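Succinate dehydrogenase subunit D (Mycolicibacterium smegmatis MC2 51, PDB 6LUM) probably serves as a haem- and menaquinone-binding membrane subunit of succinate dehydrogenase, helping to pass electrons from succinate oxidation to the quinone. Local coordinates at residues Ser54-His65 with Trp96-His107. Residues are numbered along the deposited sequence; the frame is centred on the assembly and turned at random.
Sequences SGIALVFLALGH and WDMALLWLAMIH. With HEM (protoporphyrin IX containing Fe), chain R; MQ9 (menaquinone-9), chain C.
His107 and Ser54 join the two helices beside a haem: the imidazole donates from ND1 to Ser54 OG, 2.7 Å away in the ring plane, while NE2 on the same ring ligates the haem iron. CG of His107 lies anti to its own backbone nitrogen (chi1 -159°), which carries the imidazole across to helix 43-70. Ser54 OG is also hydrogen-bonded to Phe50 O one turn back, so the serine, itself held, is placed to orient the ligand as a second-shell residue. Leu58 lays CD1 over one face of the imidazole, off-centre toward the rim and 4.1 Å from the ring centroid, which probably helps to limit its rotation. An alanine in place of His107 would probably leave the haem iron without this axial ligand, Ser54 OG without its ring N-H donor, though still bound to Phe50 O, and Leu58 CD1 without the ring face it lies on. Segments 54-65 and 96-107, on transmembrane helices of the succinate dehydrogenase/fumarate reductase membrane subunit, run at 124° between their N-to-C directions, and their leucines interlock as knobs into holes. Leu61 sits among Trp96, Ala99, Leu100 and Leu103; its CD1 meets Leu103 CD1 at 3.7 Å, the two side chains crossing nearly at right angles. Its other methyl, CD2, stands almost squarely above the five-membered ring of Trp96, 8° off the normal. The same indole sends NE1 to Leu61 O in a weak, bent bond of 3.3 Å, while its CZ2 edge abuts Gly64 CA. Leu100 sits in turn among Leu58, Leu61, Ala62 and His65, whose side chain borders a second haem.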
loop_
_atom_site.group_PDB
_atom_site.type_symbol
_atom_site.label_atom_id
_atom_site.label_comp_id
_atom_site.label_asym_id
_atom_site.label_seq_id
_atom_site.Cartn_x
_atom_site.Cartn_y
_atom_site.Cartn_z
ATOM N N SER B 54 -18.453 19.003 27.878
ATOM C CA SER B 54 -19.034 18.646 29.160
ATOM C C SER B 54 -18.389 19.414 30.297
ATOM O O SER B 54 -19.030 19.653 31.317
ATOM C CB SER B 54 -18.920 17.151 29.390
ATOM O OG SER B 54 -17.580 16.748 29.346
ATOM N N GLY B 55 -17.137 19.840 30.152
ATOM C CA GLY B 55 -16.589 20.747 31.135
ATOM C C GLY B 55 -17.284 22.090 31.114
ATOM O O GLY B 55 -17.579 22.668 32.162
ATOM N N ILE B 56 -17.553 22.610 29.918
ATOM C CA ILE B 56 -18.253 23.891 29.829
ATOM C C ILE B 56 -19.613 23.812 30.513
ATOM O O ILE B 56 -20.029 24.744 31.204
ATOM C CB ILE B 56 -18.387 24.330 28.364
ATOM C CG1 ILE B 56 -17.078 24.899 27.851
ATOM C CG2 ILE B 56 -19.446 25.383 28.230
ATOM C CD1 ILE B 56 -17.115 25.203 26.388
ATOM N N ALA B 57 -20.327 22.704 30.329
ATOM C CA ALA B 57 -21.631 22.556 30.979
ATOM C C ALA B 57 -21.495 22.318 32.478
ATOM O O ALA B 57 -22.297 22.818 33.281
ATOM C CB ALA B 57 -22.399 21.412 30.337
ATOM N N LEU B 58 -20.482 21.559 32.875
ATOM C CA LEU B 58 -20.303 21.203 34.266
ATOM C C LEU B 58 -19.876 22.374 35.113
ATOM O O LEU B 58 -20.105 22.341 36.313
ATOM C CB LEU B 58 -19.279 20.089 34.386
ATOM C CG LEU B 58 -19.812 18.686 34.214
ATOM C CD1 LEU B 58 -18.671 17.749 34.139
ATOM C CD2 LEU B 58 -20.684 18.370 35.375
ATOM N N VAL B 59 -19.257 23.399 34.532
ATOM C CA VAL B 59 -18.999 24.612 35.310
ATOM C C VAL B 59 -20.280 25.067 35.990
ATOM O O VAL B 59 -20.382 25.092 37.221
ATOM C CB VAL B 59 -18.427 25.726 34.421
ATOM C CG1 VAL B 59 -18.262 26.972 35.223
ATOM C CG2 VAL B 59 -17.120 25.320 33.859
ATOM N N PHE B 60 -21.300 25.354 35.185
ATOM C CA PHE B 60 -22.580 25.812 35.711
ATOM C C PHE B 60 -23.230 24.761 36.594
ATOM O O PHE B 60 -23.590 25.045 37.736
ATOM C CB PHE B 60 -23.499 26.187 34.560
ATOM C CG PHE B 60 -22.929 27.232 33.667
ATOM C CD1 PHE B 60 -22.907 28.552 34.059
ATOM C CD2 PHE B 60 -22.394 26.896 32.444
ATOM C CE1 PHE B 60 -22.374 29.516 33.242
ATOM C CE2 PHE B 60 -21.860 27.857 31.626
ATOM C CZ PHE B 60 -21.850 29.166 32.025
ATOM N N LEU B 61 -23.374 23.532 36.091
ATOM C CA LEU B 61 -24.095 22.523 36.863
ATOM C C LEU B 61 -23.444 22.275 38.220
ATOM O O LEU B 61 -24.095 22.399 39.260
ATOM C CB LEU B 61 -24.205 21.229 36.067
ATOM C CG LEU B 61 -25.065 21.293 34.810
ATOM C CD1 LEU B 61 -24.948 20.022 34.048
ATOM C CD2 LEU B 61 -26.488 21.543 35.146
ATOM N N ALA B 62 -22.149 21.959 38.238
ATOM C CA ALA B 62 -21.487 21.571 39.476
ATOM C C ALA B 62 -21.314 22.743 40.426
ATOM O O ALA B 62 -21.502 22.591 41.637
ATOM C CB ALA B 62 -20.134 20.941 39.170
ATOM N N LEU B 63 -20.959 23.925 39.921
ATOM C CA LEU B 63 -20.769 25.033 40.841
ATOM C C LEU B 63 -22.090 25.565 41.364
ATOM O O LEU B 63 -22.158 25.989 42.518
ATOM C CB LEU B 63 -19.958 26.137 40.176
ATOM C CG LEU B 63 -18.496 25.781 39.904
ATOM C CD1 LEU B 63 -17.706 27.028 39.658
ATOM C CD2 LEU B 63 -17.892 25.005 41.044
ATOM N N GLY B 64 -23.157 25.532 40.567
ATOM C CA GLY B 64 -24.455 25.906 41.094
ATOM C C GLY B 64 -24.959 24.927 42.130
ATOM O O GLY B 64 -25.545 25.329 43.136
ATOM N N HIS B 65 -24.737 23.631 41.903
ATOM C CA HIS B 65 -25.046 22.636 42.919
ATOM C C HIS B 65 -24.323 22.937 44.220
ATOM O O HIS B 65 -24.937 22.981 45.289
ATOM C CB HIS B 65 -24.657 21.257 42.409
ATOM C CG HIS B 65 -25.222 20.137 43.211
ATOM N ND1 HIS B 65 -24.526 19.529 44.224
ATOM C CD2 HIS B 65 -26.417 19.510 43.146
ATOM C CE1 HIS B 65 -25.269 18.579 44.755
ATOM N NE2 HIS B 65 -26.423 18.549 44.120
ATOM N N TRP B 96 -31.838 19.251 36.365
ATOM C CA TRP B 96 -30.504 19.690 36.744
ATOM C C TRP B 96 -29.695 18.545 37.324
ATOM O O TRP B 96 -28.547 18.330 36.936
ATOM C CB TRP B 96 -30.622 20.837 37.737
ATOM C CG TRP B 96 -29.351 21.448 38.204
ATOM C CD1 TRP B 96 -28.363 20.849 38.913
ATOM C CD2 TRP B 96 -28.959 22.806 38.047
ATOM N NE1 TRP B 96 -27.369 21.739 39.186
ATOM C CE2 TRP B 96 -27.715 22.953 38.664
ATOM C CE3 TRP B 96 -29.534 23.910 37.430
ATOM C CZ2 TRP B 96 -27.042 24.161 38.690
ATOM C CZ3 TRP B 96 -28.859 25.101 37.452
ATOM C CH2 TRP B 96 -27.630 25.219 38.076
ATOM N N ASP B 97 -30.283 17.782 38.247
ATOM C CA ASP B 97 -29.546 16.682 38.860
ATOM C C ASP B 97 -29.333 15.522 37.904
ATOM O O ASP B 97 -28.310 14.846 37.987
ATOM C CB ASP B 97 -30.262 16.194 40.100
ATOM C CG ASP B 97 -30.193 17.174 41.217
ATOM O OD1 ASP B 97 -29.106 17.710 41.469
ATOM O OD2 ASP B 97 -31.229 17.416 41.850
ATOM N N MET B 98 -30.262 15.271 36.986
ATOM C CA MET B 98 -30.011 14.214 36.014
ATOM C C MET B 98 -28.873 14.579 35.073
ATOM O O MET B 98 -27.999 13.748 34.794
ATOM C CB MET B 98 -31.265 13.911 35.220
ATOM C CG MET B 98 -31.151 12.660 34.390
ATOM S SD MET B 98 -30.989 11.171 35.366
ATOM C CE MET B 98 -32.437 10.291 34.861
ATOM N N ALA B 99 -28.868 15.811 34.567
ATOM C CA ALA B 99 -27.769 16.258 33.725
ATOM C C ALA B 99 -26.459 16.255 34.487
ATOM O O ALA B 99 -25.424 15.865 33.944
ATOM C CB ALA B 99 -28.059 17.647 33.186
ATOM N N LEU B 100 -26.477 16.686 35.745
ATOM C CA LEU B 100 -25.268 16.659 36.553
ATOM C C LEU B 100 -24.736 15.243 36.690
ATOM O O LEU B 100 -23.553 14.998 36.460
ATOM C CB LEU B 100 -25.554 17.277 37.916
ATOM C CG LEU B 100 -24.466 17.396 38.969
ATOM C CD1 LEU B 100 -23.230 17.987 38.398
ATOM C CD2 LEU B 100 -24.968 18.250 40.064
ATOM N N LEU B 101 -25.599 14.285 37.027
ATOM C CA LEU B 101 -25.156 12.901 37.170
ATOM C C LEU B 101 -24.545 12.375 35.887
ATOM O O LEU B 101 -23.438 11.834 35.895
ATOM C CB LEU B 101 -26.323 12.018 37.593
ATOM C CG LEU B 101 -26.099 10.511 37.608
ATOM C CD1 LEU B 101 -25.455 10.081 38.885
ATOM C CD2 LEU B 101 -27.410 9.839 37.452
ATOM N N TRP B 102 -25.243 12.533 34.769
ATOM C CA TRP B 102 -24.761 11.925 33.535
ATOM C C TRP B 102 -23.492 12.598 33.036
ATOM O O TRP B 102 -22.502 11.922 32.739
ATOM C CB TRP B 102 -25.867 11.942 32.486
ATOM C CG TRP B 102 -26.731 10.765 32.668
ATOM C CD1 TRP B 102 -27.746 10.640 33.544
ATOM C CD2 TRP B 102 -26.606 9.506 32.015
ATOM N NE1 TRP B 102 -28.286 9.391 33.469
ATOM C CE2 TRP B 102 -27.602 8.674 32.530
ATOM C CE3 TRP B 102 -25.759 9.007 31.028
ATOM C CZ2 TRP B 102 -27.778 7.371 32.096
ATOM C CZ3 TRP B 102 -25.934 7.718 30.600
ATOM C CH2 TRP B 102 -26.934 6.915 31.131
ATOM N N LEU B 103 -23.484 13.929 32.956
ATOM C CA LEU B 103 -22.293 14.630 32.500
ATOM C C LEU B 103 -21.111 14.366 33.414
ATOM O O LEU B 103 -20.006 14.101 32.940
ATOM C CB LEU B 103 -22.568 16.124 32.410
ATOM C CG LEU B 103 -23.379 16.588 31.209
ATOM C CD1 LEU B 103 -23.484 18.072 31.223
ATOM C CD2 LEU B 103 -22.750 16.127 29.935
ATOM N N ALA B 104 -21.316 14.425 34.730
ATOM C CA ALA B 104 -20.208 14.256 35.654
ATOM C C ALA B 104 -19.648 12.849 35.604
ATOM O O ALA B 104 -18.432 12.670 35.632
ATOM C CB ALA B 104 -20.651 14.597 37.068
ATOM N N MET B 105 -20.505 11.832 35.516
ATOM C CA MET B 105 -19.988 10.473 35.491
ATOM C C MET B 105 -19.268 10.174 34.189
ATOM O O MET B 105 -18.222 9.530 34.207
ATOM C CB MET B 105 -21.100 9.458 35.725
ATOM C CG MET B 105 -21.619 9.385 37.145
ATOM S SD MET B 105 -20.375 9.522 38.433
ATOM C CE MET B 105 -19.569 7.939 38.327
ATOM N N ILE B 106 -19.786 10.632 33.048
ATOM C CA ILE B 106 -19.076 10.356 31.799
ATOM C C ILE B 106 -17.764 11.130 31.736
ATOM O O ILE B 106 -16.739 10.602 31.289
ATOM C CB ILE B 106 -19.968 10.658 30.584
ATOM C CG1 ILE B 106 -21.328 10.003 30.736
ATOM C CG2 ILE B 106 -19.341 10.115 29.339
ATOM C CD1 ILE B 106 -21.273 8.531 30.731
ATOM N N HIS B 107 -17.765 12.380 32.192
ATOM C CA HIS B 107 -16.545 13.172 32.290
ATOM C C HIS B 107 -15.494 12.485 33.151
ATOM O O HIS B 107 -14.356 12.273 32.721
ATOM C CB HIS B 107 -16.904 14.531 32.872
ATOM C CG HIS B 107 -15.909 15.600 32.592
ATOM N ND1 HIS B 107 -15.976 16.398 31.479
ATOM C CD2 HIS B 107 -14.841 16.024 33.294
ATOM C CE1 HIS B 107 -14.983 17.260 31.500
ATOM N NE2 HIS B 107 -14.280 17.055 32.593
HETATM C CHA HEM R . -10.266 16.298 33.023
HETATM C CHB HEM R . -12.718 20.433 32.805
HETATM C CHC HEM R . -15.508 18.822 36.387
HETATM C CHD HEM R . -13.117 14.660 36.532
HETATM C C1A HEM R . -10.750 17.507 32.597
HETATM C C2A HEM R . -10.397 18.174 31.376
HETATM C C3A HEM R . -11.055 19.312 31.309
HETATM C C4A HEM R . -11.871 19.412 32.488
HETATM C CMA HEM R . -10.964 20.332 30.169
HETATM C CAA HEM R . -9.397 17.656 30.350
HETATM C CBA HEM R . -8.048 17.970 30.958
HETATM C CGA HEM R . -6.968 17.482 30.062
HETATM O O1A HEM R . -5.802 17.875 30.279
HETATM O O2A HEM R . -7.292 16.712 29.138
HETATM C C1B HEM R . -13.641 20.375 33.807
HETATM C C2B HEM R . -14.469 21.456 34.230
HETATM C C3B HEM R . -15.230 21.031 35.222
HETATM C C4B HEM R . -14.931 19.644 35.453
HETATM C CMB HEM R . -14.439 22.871 33.639
HETATM C CAB HEM R . -16.253 21.901 35.956
HETATM C CBB HEM R . -16.634 21.631 37.200
HETATM C C1C HEM R . -15.159 17.527 36.660
HETATM C C2C HEM R . -15.922 16.604 37.448
HETATM C C3C HEM R . -15.247 15.454 37.495
HETATM C C4C HEM R . -14.060 15.621 36.727
HETATM C CMC HEM R . -17.260 16.983 38.100
HETATM C CAC HEM R . -15.564 14.108 38.168
HETATM C CBC HEM R . -16.733 13.785 38.710
HETATM C C1D HEM R . -12.083 14.785 35.655
HETATM C C2D HEM R . -10.960 13.906 35.556
HETATM C C3D HEM R . -10.173 14.364 34.602
HETATM C C4D HEM R . -10.772 15.544 34.046
HETATM C CMD HEM R . -10.719 12.669 36.420
HETATM C CAD HEM R . -8.853 13.739 34.145
HETATM C CBD HEM R . -7.701 14.649 34.515
HETATM C CGD HEM R . -6.570 14.384 33.580
HETATM O O1D HEM R . -6.670 13.435 32.782
HETATM O O2D HEM R . -5.574 15.132 33.628
HETATM N NA HEM R . -11.672 18.286 33.252
HETATM N NB HEM R . -13.945 19.274 34.570
HETATM N NC HEM R . -14.025 16.893 36.224
HETATM N ND HEM R . -11.944 15.783 34.721
HETATM FE FE HEM R . -12.954 17.516 34.626
HETATM C C5 MQ9 C . -35.940 11.591 31.896
HETATM C C5M MQ9 C . -36.384 10.781 30.672
HETATM C C4 MQ9 C . -36.580 11.370 33.131
HETATM O O4 MQ9 C . -37.641 10.397 33.244
HETATM C C3 MQ9 C . -36.198 12.091 34.271
HETATM C C2 MQ9 C . -35.206 13.009 34.176
HETATM C C1 MQ9 C . -34.561 13.235 32.926
HETATM O O1 MQ9 C . -33.507 14.203 32.811
HETATM C C6 MQ9 C . -34.939 12.523 31.798
HETATM C C3A MQ9 C . -36.883 11.838 35.552
HETATM C C3B MQ9 C . -36.491 12.568 36.705
HETATM C C3C MQ9 C . -35.477 13.499 36.610
HETATM C C3D MQ9 C . -34.810 13.748 35.347
HETATM C C7 MQ9 C . -34.212 12.778 30.465
HETATM C C8 MQ9 C . -33.064 11.684 30.267
HETATM C C9 MQ9 C . -31.606 12.164 29.916
HETATM C C10 MQ9 C . -30.698 11.005 30.005
HETATM C C11 MQ9 C . -31.085 13.281 30.860
HETATM C C12 MQ9 C . -29.534 13.307 30.863
HETATM C C13 MQ9 C . -28.926 14.631 30.213
HETATM C C14 MQ9 C . -27.965 14.368 29.037
HETATM C C15 MQ9 C . -27.537 12.904 28.989
HETATM C C16 MQ9 C . -26.746 15.222 29.200
#